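Local coordinates for protein methylocystis parvus OBBP MbnE (Methylocystis parvus OBBP, PDB 5ICQ) that probably binds methanobactin, a copper-chelating peptide, in the periplasm and hands it on to the transport machinery that takes it into the cell, at residues G37-Q45 with S543-V551; I120-F129 with R191-I199. One frame throughout, in Å; residues are numbered along the deposited sequence.

Contact 1. Residues G37-Q45 with S543-V551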
loop_
_atom_site.group_PDB
_atom_site.type_symbol
_atom_site.label_atom_id
_atom_site.label_comp_id
_atom_site.label_asym_id
_atom_site.label_seq_id
_atom_site.Cartn_x
_atom_site.Cartn_y
_atom_site.Cartn_z
ATOM N N GLY A 37 13.864 10.399 -17.117
ATOM C CA GLY A 37 12.661 10.126 -16.366
ATOM C C GLY A 37 12.076 8.828 -16.869
ATOM O O GLY A 37 12.237 8.479 -18.045
ATOM N N LEU A 38 11.408 8.094 -15.991
ATOM C CA LEU A 38 10.821 6.811 -16.350
ATOM C C LEU A 38 9.474 6.714 -15.649
ATOM O O LEU A 38 9.432 6.598 -14.418
ATOM C CB LEU A 38 11.735 5.660 -15.936
ATOM C CG LEU A 38 11.205 4.256 -16.210
ATOM C CD1 LEU A 38 10.891 4.101 -17.677
ATOM C CD2 LEU A 38 12.223 3.216 -15.757
ATOM N N ALA A 39 8.385 6.780 -16.419
ATOM C CA ALA A 39 7.043 6.559 -15.892
ATOM C C ALA A 39 6.615 5.131 -16.191
ATOM O O ALA A 39 6.920 4.597 -17.262
ATOM C CB ALA A 39 6.031 7.532 -16.506
ATOM N N MET A 40 5.891 4.515 -15.246
ATOM C CA MET A 40 5.405 3.159 -15.484
ATOM C C MET A 40 4.526 3.112 -16.728
ATOM O O MET A 40 4.663 2.205 -17.563
ATOM C CB MET A 40 4.634 2.637 -14.267
ATOM C CG MET A 40 4.083 1.218 -14.460
ATOM S SD MET A 40 5.406 0.034 -14.886
ATOM C CE MET A 40 4.465 -1.273 -15.681
ATOM N N HIS A 41 3.620 4.088 -16.867
ATOM C CA HIS A 41 2.749 4.226 -18.028
ATOM C C HIS A 41 2.819 5.654 -18.546
ATOM O O HIS A 41 2.812 6.609 -17.766
ATOM C CB HIS A 41 1.288 3.870 -17.690
ATOM C CG HIS A 41 1.132 2.550 -17.011
ATOM N ND1 HIS A 41 1.155 1.353 -17.697
ATOM C CD2 HIS A 41 0.954 2.234 -15.707
ATOM C CE1 HIS A 41 0.996 0.358 -16.845
ATOM N NE2 HIS A 41 0.876 0.863 -15.630
ATOM N N GLY A 42 2.881 5.798 -19.865
ATOM C CA GLY A 42 2.945 7.138 -20.400
ATOM C C GLY A 42 4.324 7.736 -20.193
ATOM O O GLY A 42 5.324 7.029 -20.043
ATOM N N ALA A 43 4.366 9.070 -20.173
ATOM C CA ALA A 43 5.567 9.891 -20.152
ATOM C C ALA A 43 5.739 10.566 -18.795
ATOM O O ALA A 43 4.750 10.908 -18.140
ATOM C CB ALA A 43 5.512 10.973 -21.238
ATOM N N PRO A 44 6.978 10.778 -18.351
ATOM C CA PRO A 44 7.187 11.508 -17.094
ATOM C C PRO A 44 6.599 12.903 -17.214
ATOM O O PRO A 44 6.694 13.539 -18.263
ATOM C CB PRO A 44 8.718 11.551 -16.950
ATOM C CG PRO A 44 9.238 10.513 -17.905
ATOM C CD PRO A 44 8.249 10.457 -19.025
ATOM N N GLN A 45 5.959 13.374 -16.143
ATOM C CA GLN A 45 5.279 14.659 -16.245
ATOM C C GLN A 45 6.209 15.850 -16.031
ATOM O O GLN A 45 5.882 16.956 -16.473
ATOM C CB GLN A 45 4.100 14.704 -15.273
ATOM C CG GLN A 45 2.991 13.690 -15.612
ATOM C CD GLN A 45 2.505 13.749 -17.073
ATOM O OE1 GLN A 45 3.098 13.145 -17.971
ATOM N NE2 GLN A 45 1.409 14.466 -17.303
ATOM N N SER A 543 -0.053 -5.047 -19.379
ATOM C CA SER A 543 0.506 -4.782 -20.699
ATOM C C SER A 543 0.141 -3.413 -21.247
ATOM O O SER A 543 0.707 -3.004 -22.263
ATOM C CB SER A 543 0.044 -5.855 -21.688
ATOM O OG SER A 543 -1.340 -5.707 -21.944
ATOM N N ALA A 544 -0.801 -2.705 -20.622
ATOM C CA ALA A 544 -1.140 -1.359 -21.067
ATOM C C ALA A 544 0.112 -0.501 -21.097
ATOM O O ALA A 544 0.952 -0.583 -20.200
ATOM C CB ALA A 544 -2.168 -0.728 -20.127
ATOM N N ARG A 545 0.247 0.320 -22.135
ATOM C CA ARG A 545 1.407 1.197 -22.221
ATOM C C ARG A 545 1.080 2.643 -21.892
ATOM O O ARG A 545 1.799 3.265 -21.104
ATOM C CB ARG A 545 2.060 1.088 -23.610
ATOM C CG ARG A 545 2.703 -0.274 -23.830
ATOM C CD ARG A 545 3.623 -0.276 -25.021
ATOM N NE ARG A 545 4.233 -1.581 -25.243
ATOM C CZ ARG A 545 5.256 -1.781 -26.067
ATOM N NH1 ARG A 545 5.772 -0.755 -26.732
ATOM N NH2 ARG A 545 5.763 -2.997 -26.229
ATOM N N SER A 546 0.008 3.195 -22.455
ATOM C CA SER A 546 -0.341 4.581 -22.183
ATOM C C SER A 546 -1.105 4.691 -20.873
ATOM O O SER A 546 -1.749 3.740 -20.422
ATOM C CB SER A 546 -1.184 5.165 -23.313
ATOM O OG SER A 546 -2.490 4.612 -23.297
ATOM N N GLN A 547 -1.034 5.872 -20.259
ATOM C CA GLN A 547 -1.755 6.079 -19.007
ATOM C C GLN A 547 -3.258 5.923 -19.218
ATOM O O GLN A 547 -3.967 5.384 -18.357
ATOM C CB GLN A 547 -1.420 7.460 -18.439
ATOM C CG GLN A 547 -1.937 7.705 -17.029
ATOM C CD GLN A 547 -1.228 6.852 -15.989
ATOM O OE1 GLN A 547 -0.024 6.604 -16.087
ATOM N NE2 GLN A 547 -1.974 6.392 -14.993
ATOM N N GLU A 548 -3.757 6.366 -20.375
ATOM C CA GLU A 548 -5.184 6.254 -20.660
ATOM C C GLU A 548 -5.607 4.798 -20.799
ATOM O O GLU A 548 -6.660 4.396 -20.282
ATOM C CB GLU A 548 -5.522 7.043 -21.927
ATOM C CG GLU A 548 -6.949 6.866 -22.409
ATOM C CD GLU A 548 -7.320 7.836 -23.521
ATOM O OE1 GLU A 548 -6.616 8.856 -23.695
ATOM O OE2 GLU A 548 -8.322 7.573 -24.218
ATOM N N ASP A 549 -4.803 3.988 -21.489
ATOM C CA ASP A 549 -5.130 2.571 -21.602
ATOM C C ASP A 549 -5.003 1.858 -20.263
ATOM O O ASP A 549 -5.740 0.901 -20.005
ATOM C CB ASP A 549 -4.237 1.906 -22.645
ATOM C CG ASP A 549 -4.574 2.354 -24.063
ATOM O OD1 ASP A 549 -5.564 3.098 -24.227
ATOM O OD2 ASP A 549 -3.857 1.956 -25.005
ATOM N N PHE A 550 -4.072 2.299 -19.412
ATOM C CA PHE A 550 -3.950 1.722 -18.074
ATOM C C PHE A 550 -5.192 1.999 -17.237
ATOM O O PHE A 550 -5.740 1.089 -16.609
ATOM C CB PHE A 550 -2.707 2.269 -17.375
ATOM C CG PHE A 550 -2.469 1.680 -16.000
ATOM C CD1 PHE A 550 -2.190 0.330 -15.848
ATOM C CD2 PHE A 550 -2.503 2.483 -14.874
ATOM C CE1 PHE A 550 -1.946 -0.214 -14.583
ATOM C CE2 PHE A 550 -2.257 1.952 -13.607
ATOM C CZ PHE A 550 -1.989 0.597 -13.469
ATOM N N VAL A 551 -5.655 3.251 -17.221
ATOM C CA VAL A 551 -6.863 3.579 -16.466
ATOM C C VAL A 551 -8.043 2.756 -16.970
ATOM O O VAL A 551 -8.813 2.196 -16.178
ATOM C CB VAL A 551 -7.142 5.092 -16.540
ATOM C CG1 VAL A 551 -8.511 5.422 -15.960
ATOM C CG2 VAL A 551 -6.055 5.852 -15.795
HETATM O O HOH W 1 4.070 1.251 -20.146
HETATM O O HOH W 2 5.038 3.786 -21.274
#
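The imidazole of H41 lies on the ring of F550 in an offset stack that ties the N-terminal segment to the start of helix 547-563, joining two distant parts of this family 5 solute-binding fold. The ring centroids are 3.8 Å apart and the planes differ by 19°, with H41 NE2 over the rim of the phenyl at 3.1 Å from F550 CD1. F550 reaches this position with CG anti to its backbone N (chi1 -178°), and its CB also sits over the imidazole face as a CH-pi contact. M40 CG covers the opposite face, so the imidazole is sandwiched. Histidine suits the place because it offers a flat face to F550 and a polar edge to the backbone: ND1 gives a weak hydrogen bond to A544 O. Beside it, Q547 bends its chain back toward H41. G42 has a positive phi (75°), which by itself favours glycine. S546 caps the helix, its OG accepting from D549 N at 3.0 Å. Next to the stack the two backbones join directly: G42 N donates to R545 O at 3.0 Å.

Contact 2. Residues I120-F129 with R191-I199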
loop_
_atom_site.group_PDB
_atom_site.type_symbol
_atom_site.label_atom_id
_atom_site.label_comp_id
_atom_site.label_asym_id
_atom_site.label_seq_id
_atom_site.Cartn_x
_atom_site.Cartn_y
_atom_site.Cartn_z
ATOM N N ILE A 120 16.735 3.037 -22.244
ATOM C CA ILE A 120 15.701 2.013 -22.225
ATOM C C ILE A 120 14.938 2.074 -23.538
ATOM O O ILE A 120 14.791 3.142 -24.140
ATOM C CB ILE A 120 14.777 2.197 -20.998
ATOM C CG1 ILE A 120 13.878 0.980 -20.796
ATOM C CG2 ILE A 120 13.970 3.489 -21.117
ATOM C CD1 ILE A 120 13.059 1.041 -19.495
ATOM N N ASP A 121 14.487 0.912 -24.002
ATOM C CA ASP A 121 13.700 0.855 -25.223
ATOM C C ASP A 121 12.216 0.828 -24.889
ATOM O O ASP A 121 11.826 0.482 -23.770
ATOM C CB ASP A 121 14.086 -0.378 -26.056
ATOM C CG ASP A 121 13.874 -1.684 -25.316
ATOM O OD1 ASP A 121 13.947 -1.691 -24.070
ATOM O OD2 ASP A 121 13.640 -2.716 -25.985
ATOM N N PRO A 122 11.348 1.216 -25.827
ATOM C CA PRO A 122 9.905 1.208 -25.524
ATOM C C PRO A 122 9.361 -0.162 -25.148
ATOM O O PRO A 122 8.437 -0.245 -24.327
ATOM C CB PRO A 122 9.276 1.732 -26.822
ATOM C CG PRO A 122 10.343 2.609 -27.412
ATOM C CD PRO A 122 11.643 1.915 -27.092
ATOM N N ALA A 123 9.909 -1.240 -25.711
ATOM C CA ALA A 123 9.449 -2.585 -25.379
ATOM C C ALA A 123 10.005 -3.091 -24.054
ATOM O O ALA A 123 9.581 -4.156 -23.594
ATOM C CB ALA A 123 9.824 -3.563 -26.497
ATOM N N ARG A 124 10.945 -2.363 -23.446
ATOM C CA ARG A 124 11.499 -2.700 -22.134
ATOM C C ARG A 124 12.120 -4.098 -22.132
ATOM O O ARG A 124 11.888 -4.915 -21.239
ATOM C CB ARG A 124 10.438 -2.543 -21.040
ATOM C CG ARG A 124 9.947 -1.097 -20.960
ATOM C CD ARG A 124 9.103 -0.769 -19.720
ATOM N NE ARG A 124 8.780 0.657 -19.734
ATOM C CZ ARG A 124 7.864 1.248 -18.973
ATOM N NH1 ARG A 124 7.155 0.548 -18.092
ATOM N NH2 ARG A 124 7.654 2.553 -19.103
ATOM N N THR A 125 12.930 -4.363 -23.153
ATOM C CA THR A 125 13.737 -5.574 -23.206
ATOM C C THR A 125 15.131 -5.379 -22.615
ATOM O O THR A 125 15.817 -6.375 -22.357
ATOM C CB THR A 125 13.864 -6.064 -24.661
ATOM O OG1 THR A 125 14.449 -5.030 -25.463
ATOM C CG2 THR A 125 12.494 -6.419 -25.235
ATOM N N ARG A 126 15.553 -4.126 -22.407
ATOM C CA ARG A 126 16.868 -3.719 -21.905
ATOM C C ARG A 126 16.737 -2.442 -21.115
ATOM O O ARG A 126 15.982 -1.547 -21.502
ATOM C CB ARG A 126 17.853 -3.360 -23.009
ATOM C CG ARG A 126 18.968 -4.292 -23.230
ATOM C CD ARG A 126 18.377 -5.537 -23.753
ATOM N NE ARG A 126 19.286 -6.584 -24.146
ATOM C CZ ARG A 126 19.097 -7.885 -23.871
ATOM N NH1 ARG A 126 18.076 -8.216 -23.074
ATOM N NH2 ARG A 126 19.974 -8.754 -24.317
ATOM N N VAL A 127 17.611 -2.288 -20.126
ATOM C CA VAL A 127 17.803 -0.988 -19.495
ATOM C C VAL A 127 19.244 -0.866 -19.021
ATOM O O VAL A 127 19.777 -1.784 -18.388
ATOM C CB VAL A 127 16.807 -0.767 -18.341
ATOM C CG1 VAL A 127 16.902 -1.882 -17.289
ATOM C CG2 VAL A 127 17.009 0.612 -17.723
ATOM N N THR A 128 19.881 0.254 -19.351
ATOM C CA THR A 128 21.206 0.593 -18.847
ATOM C C THR A 128 21.114 1.860 -18.011
ATOM O O THR A 128 20.515 2.854 -18.439
ATOM C CB THR A 128 22.216 0.790 -19.983
ATOM O OG1 THR A 128 22.379 -0.444 -20.696
ATOM C CG2 THR A 128 23.574 1.224 -19.424
ATOM N N PHE A 129 21.706 1.821 -16.825
ATOM C CA PHE A 129 21.778 2.979 -15.945
ATOM C C PHE A 129 23.152 3.616 -16.075
ATOM O O PHE A 129 24.170 2.925 -15.964
ATOM C CB PHE A 129 21.520 2.573 -14.496
ATOM C CG PHE A 129 20.145 2.027 -14.268
ATOM C CD1 PHE A 129 19.087 2.880 -13.996
ATOM C CD2 PHE A 129 19.909 0.663 -14.323
ATOM C CE1 PHE A 129 17.796 2.379 -13.778
ATOM C CE2 PHE A 129 18.628 0.153 -14.109
ATOM C CZ PHE A 129 17.570 1.012 -13.838
ATOM N N ARG A 191 6.840 -5.257 -17.982
ATOM C CA ARG A 191 7.082 -3.833 -18.177
ATOM C C ARG A 191 7.378 -3.097 -16.872
ATOM O O ARG A 191 7.877 -1.970 -16.915
ATOM C CB ARG A 191 5.885 -3.214 -18.899
ATOM C CG ARG A 191 5.713 -3.789 -20.308
ATOM C CD ARG A 191 4.672 -3.052 -21.122
ATOM N NE ARG A 191 4.934 -1.620 -21.209
ATOM C CZ ARG A 191 5.849 -1.064 -21.999
ATOM N NH1 ARG A 191 6.622 -1.817 -22.777
ATOM N NH2 ARG A 191 5.998 0.250 -22.005
ATOM N N GLU A 192 7.088 -3.707 -15.726
ATOM C CA GLU A 192 7.395 -3.114 -14.431
ATOM C C GLU A 192 8.846 -3.349 -14.012
ATOM O O GLU A 192 9.388 -2.571 -13.217
ATOM C CB GLU A 192 6.437 -3.697 -13.393
ATOM C CG GLU A 192 6.295 -2.920 -12.108
ATOM C CD GLU A 192 5.406 -3.649 -11.121
ATOM O OE1 GLU A 192 4.482 -4.372 -11.562
ATOM O OE2 GLU A 192 5.634 -3.508 -9.903
ATOM N N LEU A 193 9.494 -4.379 -14.561
ATOM C CA LEU A 193 10.817 -4.768 -14.076
ATOM C C LEU A 193 11.870 -3.660 -14.150
ATOM O O LEU A 193 12.651 -3.541 -13.190
ATOM C CB LEU A 193 11.284 -6.027 -14.821
ATOM C CG LEU A 193 12.610 -6.645 -14.375
ATOM C CD1 LEU A 193 12.568 -6.934 -12.899
ATOM C CD2 LEU A 193 12.876 -7.932 -15.158
ATOM N N PRO A 194 11.954 -2.832 -15.202
ATOM C CA PRO A 194 12.962 -1.756 -15.184
ATOM C C PRO A 194 12.786 -0.766 -14.047
ATOM O O PRO A 194 13.792 -0.257 -13.532
ATOM C CB PRO A 194 12.776 -1.075 -16.546
ATOM C CG PRO A 194 12.210 -2.143 -17.419
ATOM C CD PRO A 194 11.286 -2.912 -16.515
ATOM N N LEU A 195 11.543 -0.473 -13.646
ATOM C CA LEU A 195 11.323 0.451 -12.536
ATOM C C LEU A 195 11.649 -0.205 -11.200
ATOM O O LEU A 195 12.141 0.460 -10.285
ATOM C CB LEU A 195 9.878 0.968 -12.531
ATOM C CG LEU A 195 9.480 1.988 -13.599
ATOM C CD1 LEU A 195 9.182 1.322 -14.937
ATOM C CD2 LEU A 195 8.295 2.809 -13.127
ATOM N N ILE A 196 11.367 -1.505 -11.069
ATOM C CA ILE A 196 11.769 -2.244 -9.874
ATOM C C ILE A 196 13.289 -2.238 -9.732
ATOM O O ILE A 196 13.825 -2.041 -8.635
ATOM C CB ILE A 196 11.207 -3.677 -9.929
ATOM C CG1 ILE A 196 9.686 -3.662 -9.763
ATOM C CG2 ILE A 196 11.845 -4.556 -8.851
ATOM C CD1 ILE A 196 9.030 -4.956 -10.156
ATOM N N LEU A 197 14.009 -2.458 -10.835
ATOM C CA LEU A 197 15.470 -2.386 -10.784
ATOM C C LEU A 197 15.946 -0.982 -10.437
ATOM O O LEU A 197 16.957 -0.815 -9.743
ATOM C CB LEU A 197 16.067 -2.824 -12.126
ATOM C CG LEU A 197 15.819 -4.284 -12.512
ATOM C CD1 LEU A 197 16.240 -4.543 -13.958
ATOM C CD2 LEU A 197 16.573 -5.200 -11.566
ATOM N N ALA A 198 15.232 0.036 -10.915
ATOM C CA ALA A 198 15.621 1.418 -10.678
ATOM C C ALA A 198 15.463 1.845 -9.223
ATOM O O ALA A 198 16.114 2.807 -8.804
ATOM C CB ALA A 198 14.801 2.338 -11.582
ATOM N N ILE A 199 14.612 1.183 -8.439
ATOM C CA ILE A 199 14.450 1.576 -7.047
ATOM C C ILE A 199 15.189 0.643 -6.093
ATOM O O ILE A 199 15.042 0.778 -4.877
ATOM C CB ILE A 199 12.963 1.696 -6.668
ATOM C CG1 ILE A 199 12.230 0.371 -6.899
ATOM C CG2 ILE A 199 12.304 2.823 -7.462
ATOM C CD1 ILE A 199 10.730 0.423 -6.442
#
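P194, an early residue of helix 193-198, is the bump of this interface: its ring enters a hollow formed by I120, V127 and the root of R124. I120 CD1 comes within 3.6 Å of P194 CB, the two side chains crossing at about a right angle, and V127 CG1 touches both P194 CB and L197 CD1, at 4.3 Å each. Further along, F129 meets A198, whose small methyl lets the ring come close, with CE1 to CB 3.7 Å; P194 O is near the ring plane at the edge. At the other end the guanidinium of R124 lies flat against that of R191, the planes 15° apart, while L195 CD1 rests on its opposite face. Carbonyl oxygens probably ease the like charges. R191, its chain bent at chi3 (55°), sends NH1 in its own guanidinium plane to P122 O (2.9 Å) in the turn D121-R124. R124 NH1 donates to R191 O at 2.9 Å from above the carbonyl plane, and this arginine also bonds A39 O and M40 O. A leucine in its place would probably cost the carbonyls of R191, A39 and M40 this donor and leave R191 without its stacking partner. Strand 126-129 and helix 193-198 run nearly parallel, 9.5 Å apart at 22°, a short helix packed on an antiparallel sheet within the family 5 solute-binding fold.

How the contacts relate
Contact 2 is the more deeply buried and the larger, and it joins elements only 62 residues apart; contact 1 is partly exposed and bridges nearly 500 residues of chain. Their centres lie about 13 Å apart, and both reach the same antiparallel sheet, since strand 38-39 and strand 126-131 each pair with strand 109-120. Aliphatic side chains fill the middle of contact 2, with arginines at one end, whereas contact 1 relies on an aromatic stack and backbone bonds, with waters at its edge. L195 links them by packing against L38 and M40, and M40 CE lies 3.6 Å from E192 N. R545 and R191 bring like charges close at the same border.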